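Local coordinates for envelope glycoprotein (Bourbon virus, PDB 5ZKX) that probably drives fusion of the viral and host membranes during entry, as a gp64-family envelope glycoprotein captured in its postfusion form, at residues A[94-105]-A[131-141]. Sequence-based numbering, arbitrary orientation.
Sequences GPEVQDAWSGDS and HFAHHTCNLSW
With chi1 at 53°, Trp101 holds its CG between its own backbone N and carbonyl carbon, and His131 has its CG anti to the carbonyl carbon (chi1 -65°). These torsions lay the imidazole flat over the five-membered ring of Trp101, centroids 3.4 Å apart and planes nearly parallel. At its edge, His131 NE2 donates to the syn lone pair of Asp99 OD2 at 3.0 Å, which fixes the rotation of the imidazole. His134 CD2 meets the rim of the indole at CZ3, and Ser102 CB sits over the His134 face in a CH-pi contact. The backbones pair as antiparallel strands. Val97 and Leu139 exchange two bonds, and so do Ala100 and Cys137. A beta bulge between these pairs shifts the register by one. There Asn138 OD1 takes a weak bond from Asp99 N, while Asn138 ND2 bonds Asn128. Farther along, Ser140 OG donates to Glu96 OE2 at 2.7 Å, and Arg126 forms a salt bridge with the same oxygen. Gly94 CA packs over the Trp141 face, 3.8 Å from the five-ring centroid. Strand 134-148 also pairs with 44-58, and Cys137 is disulfide-bonded to Cys108. The Asp99 carboxylate would probably favour a protonated, cationic His131 against the indole.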
ATOM      1  N   GLY A  94      12.990 -26.018  33.389  1.00 31.66           N
ATOM      2  CA  GLY A  94      13.320 -27.197  34.149  1.00 30.08           C
ATOM      3  C   GLY A  94      14.300 -28.079  33.403  1.00 30.01           C
ATOM      4  O   GLY A  94      14.903 -27.670  32.406  1.00 29.48           O
ATOM      5  N   PRO A  95      14.472 -29.313  33.867  1.00 22.70           N
ATOM      6  CA  PRO A  95      15.485 -30.198  33.286  1.00 24.35           C
ATOM      7  C   PRO A  95      14.992 -30.988  32.084  1.00 23.25           C
ATOM      8  O   PRO A  95      13.805 -31.284  31.928  1.00 22.02           O
ATOM      9  CB  PRO A  95      15.806 -31.140  34.454  1.00 19.44           C
ATOM     10  CG  PRO A  95      14.497 -31.267  35.161  1.00 20.65           C
ATOM     11  CD  PRO A  95      13.818 -29.921  35.038  1.00 22.23           C
ATOM     12  N   GLU A  96      15.944 -31.339  31.225  1.00 31.18           N
ATOM     13  CA  GLU A  96      15.687 -32.204  30.078  1.00 36.94           C
ATOM     14  C   GLU A  96      15.787 -33.653  30.541  1.00 36.61           C
ATOM     15  O   GLU A  96      16.876 -34.136  30.870  1.00 36.24           O
ATOM     16  CB  GLU A  96      16.672 -31.916  28.948  1.00 33.75           C
ATOM     17  CG  GLU A  96      16.358 -32.635  27.647  1.00 33.03           C
ATOM     18  CD  GLU A  96      15.513 -31.799  26.707  1.00 38.69           C
ATOM     19  OE1 GLU A  96      15.536 -30.557  26.834  1.00 40.46           O
ATOM     20  OE2 GLU A  96      14.826 -32.380  25.839  1.00 39.43           O
ATOM     21  N   VAL A  97      14.653 -34.345  30.569  1.00 40.01           N
ATOM     22  CA  VAL A  97      14.569 -35.719  31.048  1.00 36.92           C
ATOM     23  C   VAL A  97      14.348 -36.634  29.856  1.00 38.15           C
ATOM     24  O   VAL A  97      13.403 -36.437  29.082  1.00 38.02           O
ATOM     25  CB  VAL A  97      13.438 -35.888  32.072  1.00 41.74           C
ATOM     26  CG1 VAL A  97      13.281 -37.351  32.414  1.00 44.13           C
ATOM     27  CG2 VAL A  97      13.703 -35.044  33.311  1.00 39.59           C
ATOM     28  N   GLN A  98      15.208 -37.639  29.712  1.00 28.98           N
ATOM     29  CA  GLN A  98      15.102 -38.576  28.604  1.00 29.34           C
ATOM     30  C   GLN A  98      15.358 -39.991  29.095  1.00 31.96           C
ATOM     31  O   GLN A  98      16.401 -40.263  29.698  1.00 31.72           O
ATOM     32  CB  GLN A  98      16.088 -38.229  27.489  1.00 27.30           C
ATOM     33  CG  GLN A  98      16.104 -39.254  26.378  1.00 30.62           C
ATOM     34  CD  GLN A  98      17.016 -38.867  25.242  1.00 25.18           C
ATOM     35  OE1 GLN A  98      17.858 -37.979  25.381  1.00 37.12           O
ATOM     36  NE2 GLN A  98      16.860 -39.534  24.106  1.00 19.16           N
ATOM     37  N   ASP A  99      14.406 -40.886  28.822  1.00 35.61           N
ATOM     38  CA  ASP A  99      14.532 -42.306  29.154  1.00 36.44           C
ATOM     39  C   ASP A  99      14.778 -42.514  30.645  1.00 39.07           C
ATOM     40  O   ASP A  99      15.591 -43.348  31.049  1.00 40.25           O
ATOM     41  CB  ASP A  99      15.633 -42.975  28.325  1.00 34.09           C
ATOM     42  CG  ASP A  99      15.439 -44.474  28.208  1.00 37.47           C
ATOM     43  OD1 ASP A  99      16.158 -45.109  27.410  1.00 40.39           O
ATOM     44  OD2 ASP A  99      14.561 -45.017  28.911  1.00 40.01           O
ATOM     45  N   ALA A 100      14.080 -41.745  31.473  1.00 27.69           N
ATOM     46  CA  ALA A 100      14.116 -41.935  32.917  1.00 24.54           C
ATOM     47  C   ALA A 100      13.024 -42.930  33.284  1.00 31.98           C
ATOM     48  O   ALA A 100      11.832 -42.618  33.188  1.00 32.81           O
ATOM     49  CB  ALA A 100      13.924 -40.611  33.650  1.00 25.50           C
ATOM     50  N   TRP A 101      13.424 -44.127  33.706  1.00 39.61           N
ATOM     51  CA  TRP A 101      12.453 -45.153  34.034  1.00 38.81           C
ATOM     52  C   TRP A 101      12.548 -45.501  35.522  1.00 42.73           C
ATOM     53  O   TRP A 101      13.205 -44.791  36.297  1.00 43.16           O
ATOM     54  CB  TRP A 101      12.589 -46.364  33.100  1.00 37.75           C
ATOM     55  CG  TRP A 101      13.936 -46.991  32.961  1.00 41.24           C
ATOM     56  CD1 TRP A 101      15.017 -46.487  32.297  1.00 34.64           C
ATOM     57  CD2 TRP A 101      14.330 -48.277  33.451  1.00 41.08           C
ATOM     58  NE1 TRP A 101      16.068 -47.373  32.364  1.00 34.39           N
ATOM     59  CE2 TRP A 101      15.670 -48.480  33.067  1.00 41.09           C
ATOM     60  CE3 TRP A 101      13.680 -49.272  34.189  1.00 41.07           C
ATOM     61  CZ2 TRP A 101      16.373 -49.635  33.399  1.00 42.00           C
ATOM     62  CZ3 TRP A 101      14.378 -50.416  34.516  1.00 42.10           C
ATOM     63  CH2 TRP A 101      15.710 -50.589  34.122  1.00 42.13           C
ATOM     64  N   SER A 102      11.932 -46.620  35.906  1.00 61.33           N
ATOM     65  CA  SER A 102      11.107 -46.754  37.106  1.00 58.99           C
ATOM     66  C   SER A 102      11.470 -45.830  38.259  1.00 55.01           C
ATOM     67  O   SER A 102      10.620 -45.060  38.718  1.00 59.36           O
ATOM     68  CB  SER A 102      11.180 -48.195  37.607  1.00 62.41           C
ATOM     69  OG  SER A 102      12.518 -48.562  37.911  1.00 61.35           O
ATOM     70  N   GLY A 103      12.715 -45.876  38.726  1.00 37.89           N
ATOM     71  CA  GLY A 103      13.097 -45.009  39.828  1.00 38.88           C
ATOM     72  C   GLY A 103      13.169 -43.551  39.410  1.00 36.31           C
ATOM     73  O   GLY A 103      12.545 -42.679  40.022  1.00 37.66           O
ATOM     74  N   ASP A 104      13.938 -43.265  38.361  1.00 37.95           N
ATOM     75  CA  ASP A 104      14.074 -41.893  37.895  1.00 41.11           C
ATOM     76  C   ASP A 104      12.820 -41.377  37.205  1.00 44.09           C
ATOM     77  O   ASP A 104      12.738 -40.177  36.948  1.00 45.86           O
ATOM     78  CB  ASP A 104      15.274 -41.791  36.957  1.00 46.49           C
ATOM     79  CG  ASP A 104      16.500 -42.483  37.516  1.00 47.38           C
ATOM     80  OD1 ASP A 104      17.142 -43.247  36.762  1.00 44.68           O
ATOM     81  OD2 ASP A 104      16.819 -42.268  38.705  1.00 38.78           O
ATOM     82  N   SER A 105      11.847 -42.242  36.898  1.00 50.92           N
ATOM     83  CA  SER A 105      10.612 -41.775  36.279  1.00 48.67           C
ATOM     84  C   SER A 105       9.801 -40.887  37.210  1.00 49.42           C
ATOM     85  O   SER A 105       8.893 -40.189  36.745  1.00 49.84           O
ATOM     86  CB  SER A 105       9.756 -42.959  35.831  1.00 51.11           C
ATOM     87  OG  SER A 105       9.121 -43.568  36.940  1.00 49.93           O
ATOM     88  N   HIS A 131      10.041 -50.303  28.996  1.00 31.72           N
ATOM     89  CA  HIS A 131      10.552 -50.860  30.246  1.00 30.51           C
ATOM     90  C   HIS A 131       9.395 -51.575  30.934  1.00 33.12           C
ATOM     91  O   HIS A 131       8.528 -50.934  31.536  1.00 39.01           O
ATOM     92  CB  HIS A 131      11.161 -49.774  31.124  1.00 30.70           C
ATOM     93  CG  HIS A 131      12.382 -49.143  30.532  1.00 35.35           C
ATOM     94  ND1 HIS A 131      13.593 -49.797  30.456  1.00 34.38           N
ATOM     95  CD2 HIS A 131      12.575 -47.927  29.970  1.00 34.75           C
ATOM     96  CE1 HIS A 131      14.481 -49.007  29.880  1.00 33.56           C
ATOM     97  NE2 HIS A 131      13.889 -47.867  29.575  1.00 33.04           N
ATOM     98  N   PHE A 132       9.387 -52.903  30.841  1.00 32.88           N
ATOM     99  CA  PHE A 132       8.237 -53.674  31.288  1.00 31.69           C
ATOM    100  C   PHE A 132       8.103 -53.639  32.806  1.00 31.30           C
ATOM    101  O   PHE A 132       9.099 -53.649  33.535  1.00 30.66           O
ATOM    102  CB  PHE A 132       8.342 -55.118  30.808  1.00 35.63           C
ATOM    103  CG  PHE A 132       7.114 -55.925  31.087  1.00 33.34           C
ATOM    104  CD1 PHE A 132       5.990 -55.790  30.293  1.00 32.32           C
ATOM    105  CD2 PHE A 132       7.073 -56.801  32.156  1.00 32.75           C
ATOM    106  CE1 PHE A 132       4.853 -56.524  30.551  1.00 32.51           C
ATOM    107  CE2 PHE A 132       5.940 -57.539  32.419  1.00 40.91           C
ATOM    108  CZ  PHE A 132       4.826 -57.398  31.615  1.00 37.59           C
ATOM    109  N   ALA A 133       6.853 -53.605  33.271  1.00 29.99           N
ATOM    110  CA  ALA A 133       6.501 -53.493  34.686  1.00 37.46           C
ATOM    111  C   ALA A 133       7.014 -52.201  35.308  1.00 39.88           C
ATOM    112  O   ALA A 133       7.123 -52.101  36.533  1.00 40.66           O
ATOM    113  CB  ALA A 133       7.000 -54.699  35.490  1.00 35.97           C
ATOM    114  N   HIS A 134       7.309 -51.197  34.485  1.00 50.05           N
ATOM    115  CA  HIS A 134       7.940 -49.976  34.960  1.00 44.41           C
ATOM    116  C   HIS A 134       7.353 -48.766  34.248  1.00 42.91           C
ATOM    117  O   HIS A 134       6.782 -48.871  33.160  1.00 42.57           O
ATOM    118  CB  HIS A 134       9.454 -50.020  34.742  1.00 44.91           C
ATOM    119  CG  HIS A 134      10.175 -50.895  35.715  1.00 49.78           C
ATOM    120  ND1 HIS A 134       9.639 -51.244  36.936  1.00 48.43           N
ATOM    121  CD2 HIS A 134      11.386 -51.494  35.649  1.00 48.12           C
ATOM    122  CE1 HIS A 134      10.493 -52.017  37.582  1.00 48.74           C
ATOM    123  NE2 HIS A 134      11.560 -52.185  36.823  1.00 50.10           N
ATOM    124  N   HIS A 135       7.515 -47.607  34.886  1.00 28.64           N
ATOM    125  CA  HIS A 135       7.162 -46.324  34.300  1.00 26.83           C
ATOM    126  C   HIS A 135       8.356 -45.736  33.562  1.00 30.26           C
ATOM    127  O   HIS A 135       9.510 -46.028  33.879  1.00 30.31           O
ATOM    128  CB  HIS A 135       6.697 -45.339  35.372  1.00 25.47           C
ATOM    129  CG  HIS A 135       5.352 -45.656  35.945  1.00 26.39           C
ATOM    130  ND1 HIS A 135       4.177 -45.232  35.365  1.00 23.61           N
ATOM    131  CD2 HIS A 135       4.996 -46.349  37.052  1.00 28.41           C
ATOM    132  CE1 HIS A 135       3.154 -45.653  36.087  1.00 26.93           C
ATOM    133  NE2 HIS A 135       3.625 -46.334  37.116  1.00 30.77           N
ATOM    134  N   THR A 136       8.069 -44.892  32.572  1.00 32.61           N
ATOM    135  CA  THR A 136       9.096 -44.180  31.825  1.00 30.95           C
ATOM    136  C   THR A 136       8.726 -42.706  31.754  1.00 30.69           C
ATOM    137  O   THR A 136       7.547 -42.358  31.626  1.00 24.64           O
ATOM    138  CB  THR A 136       9.272 -44.746  30.407  1.00 31.40           C
ATOM    139  OG1 THR A 136       9.423 -46.169  30.477  1.00 29.89           O
ATOM    140  CG2 THR A 136      10.509 -44.150  29.739  1.00 32.61           C
ATOM    141  N   CYS A 137       9.731 -41.841  31.848  1.00 34.13           N
ATOM    142  CA  CYS A 137       9.505 -40.403  31.840  1.00 32.22           C
ATOM    143  C   CYS A 137      10.337 -39.752  30.749  1.00 31.58           C
ATOM    144  O   CYS A 137      11.526 -40.054  30.597  1.00 28.67           O
ATOM    145  CB  CYS A 137       9.836 -39.772  33.197  1.00 30.05           C
ATOM    146  SG  CYS A 137       9.575 -37.970  33.261  1.00 35.97           S
ATOM    147  N   ASN A 138       9.699 -38.870  29.987  1.00 31.95           N
ATOM    148  CA  ASN A 138      10.366 -37.981  29.050  1.00 27.29           C
ATOM    149  C   ASN A 138       9.860 -36.568  29.291  1.00 25.35           C
ATOM    150  O   ASN A 138       8.654 -36.349  29.440  1.00 22.33           O
ATOM    151  CB  ASN A 138      10.113 -38.385  27.593  1.00 26.92           C
ATOM    152  CG  ASN A 138      10.939 -39.576  27.164  1.00 26.24           C
ATOM    153  OD1 ASN A 138      12.123 -39.446  26.850  1.00 29.14           O
ATOM    154  ND2 ASN A 138      10.317 -40.748  27.143  1.00 27.66           N
ATOM    155  N   LEU A 139      10.786 -35.613  29.324  1.00 31.00           N
ATOM    156  CA  LEU A 139      10.460 -34.218  29.601  1.00 30.84           C
ATOM    157  C   LEU A 139      11.367 -33.328  28.763  1.00 28.61           C
ATOM    158  O   LEU A 139      12.593 -33.443  28.844  1.00 27.26           O
ATOM    159  CB  LEU A 139      10.622 -33.909  31.091  1.00 28.67           C
ATOM    160  CG  LEU A 139      10.069 -32.591  31.627  1.00 34.07           C
ATOM    161  CD1 LEU A 139       8.555 -32.569  31.528  1.00 34.67           C
ATOM    162  CD2 LEU A 139      10.516 -32.370  33.063  1.00 34.62           C
ATOM    163  N   SER A 140      10.764 -32.448  27.958  1.00 22.00           N
ATOM    164  CA  SER A 140      11.489 -31.526  27.093  1.00 21.00           C
ATOM    165  C   SER A 140      10.892 -30.132  27.215  1.00 21.76           C
ATOM    166  O   SER A 140       9.668 -29.974  27.225  1.00 24.24           O
ATOM    167  CB  SER A 140      11.444 -31.987  25.636  1.00 21.03           C
ATOM    168  OG  SER A 140      12.483 -31.395  24.878  1.00 27.14           O
ATOM    169  N   TRP A 141      11.755 -29.123  27.293  1.00 26.64           N
ATOM    170  CA  TRP A 141      11.339 -27.754  27.568  1.00 26.63           C
ATOM    171  C   TRP A 141      11.570 -26.854  26.361  1.00 23.22           C
ATOM    172  O   TRP A 141      12.431 -27.116  25.517  1.00 22.26           O
ATOM    173  CB  TRP A 141      12.092 -27.180  28.773  1.00 24.94           C
ATOM    174  CG  TRP A 141      11.696 -27.790  30.073  1.00 26.48           C
ATOM    175  CD1 TRP A 141      12.130 -28.977  30.587  1.00 24.75           C
ATOM    176  CD2 TRP A 141      10.782 -27.247  31.034  1.00 24.71           C
ATOM    177  NE1 TRP A 141      11.543 -29.207  31.806  1.00 25.61           N
ATOM    178  CE2 TRP A 141      10.711 -28.160  32.103  1.00 24.30           C
ATOM    179  CE3 TRP A 141      10.018 -26.078  31.091  1.00 24.89           C
ATOM    180  CZ2 TRP A 141       9.906 -27.940  33.218  1.00 25.14           C
ATOM    181  CZ3 TRP A 141       9.218 -25.861  32.199  1.00 24.92           C
ATOM    182  CH2 TRP A 141       9.169 -26.787  33.247  1.00 25.83           C
TER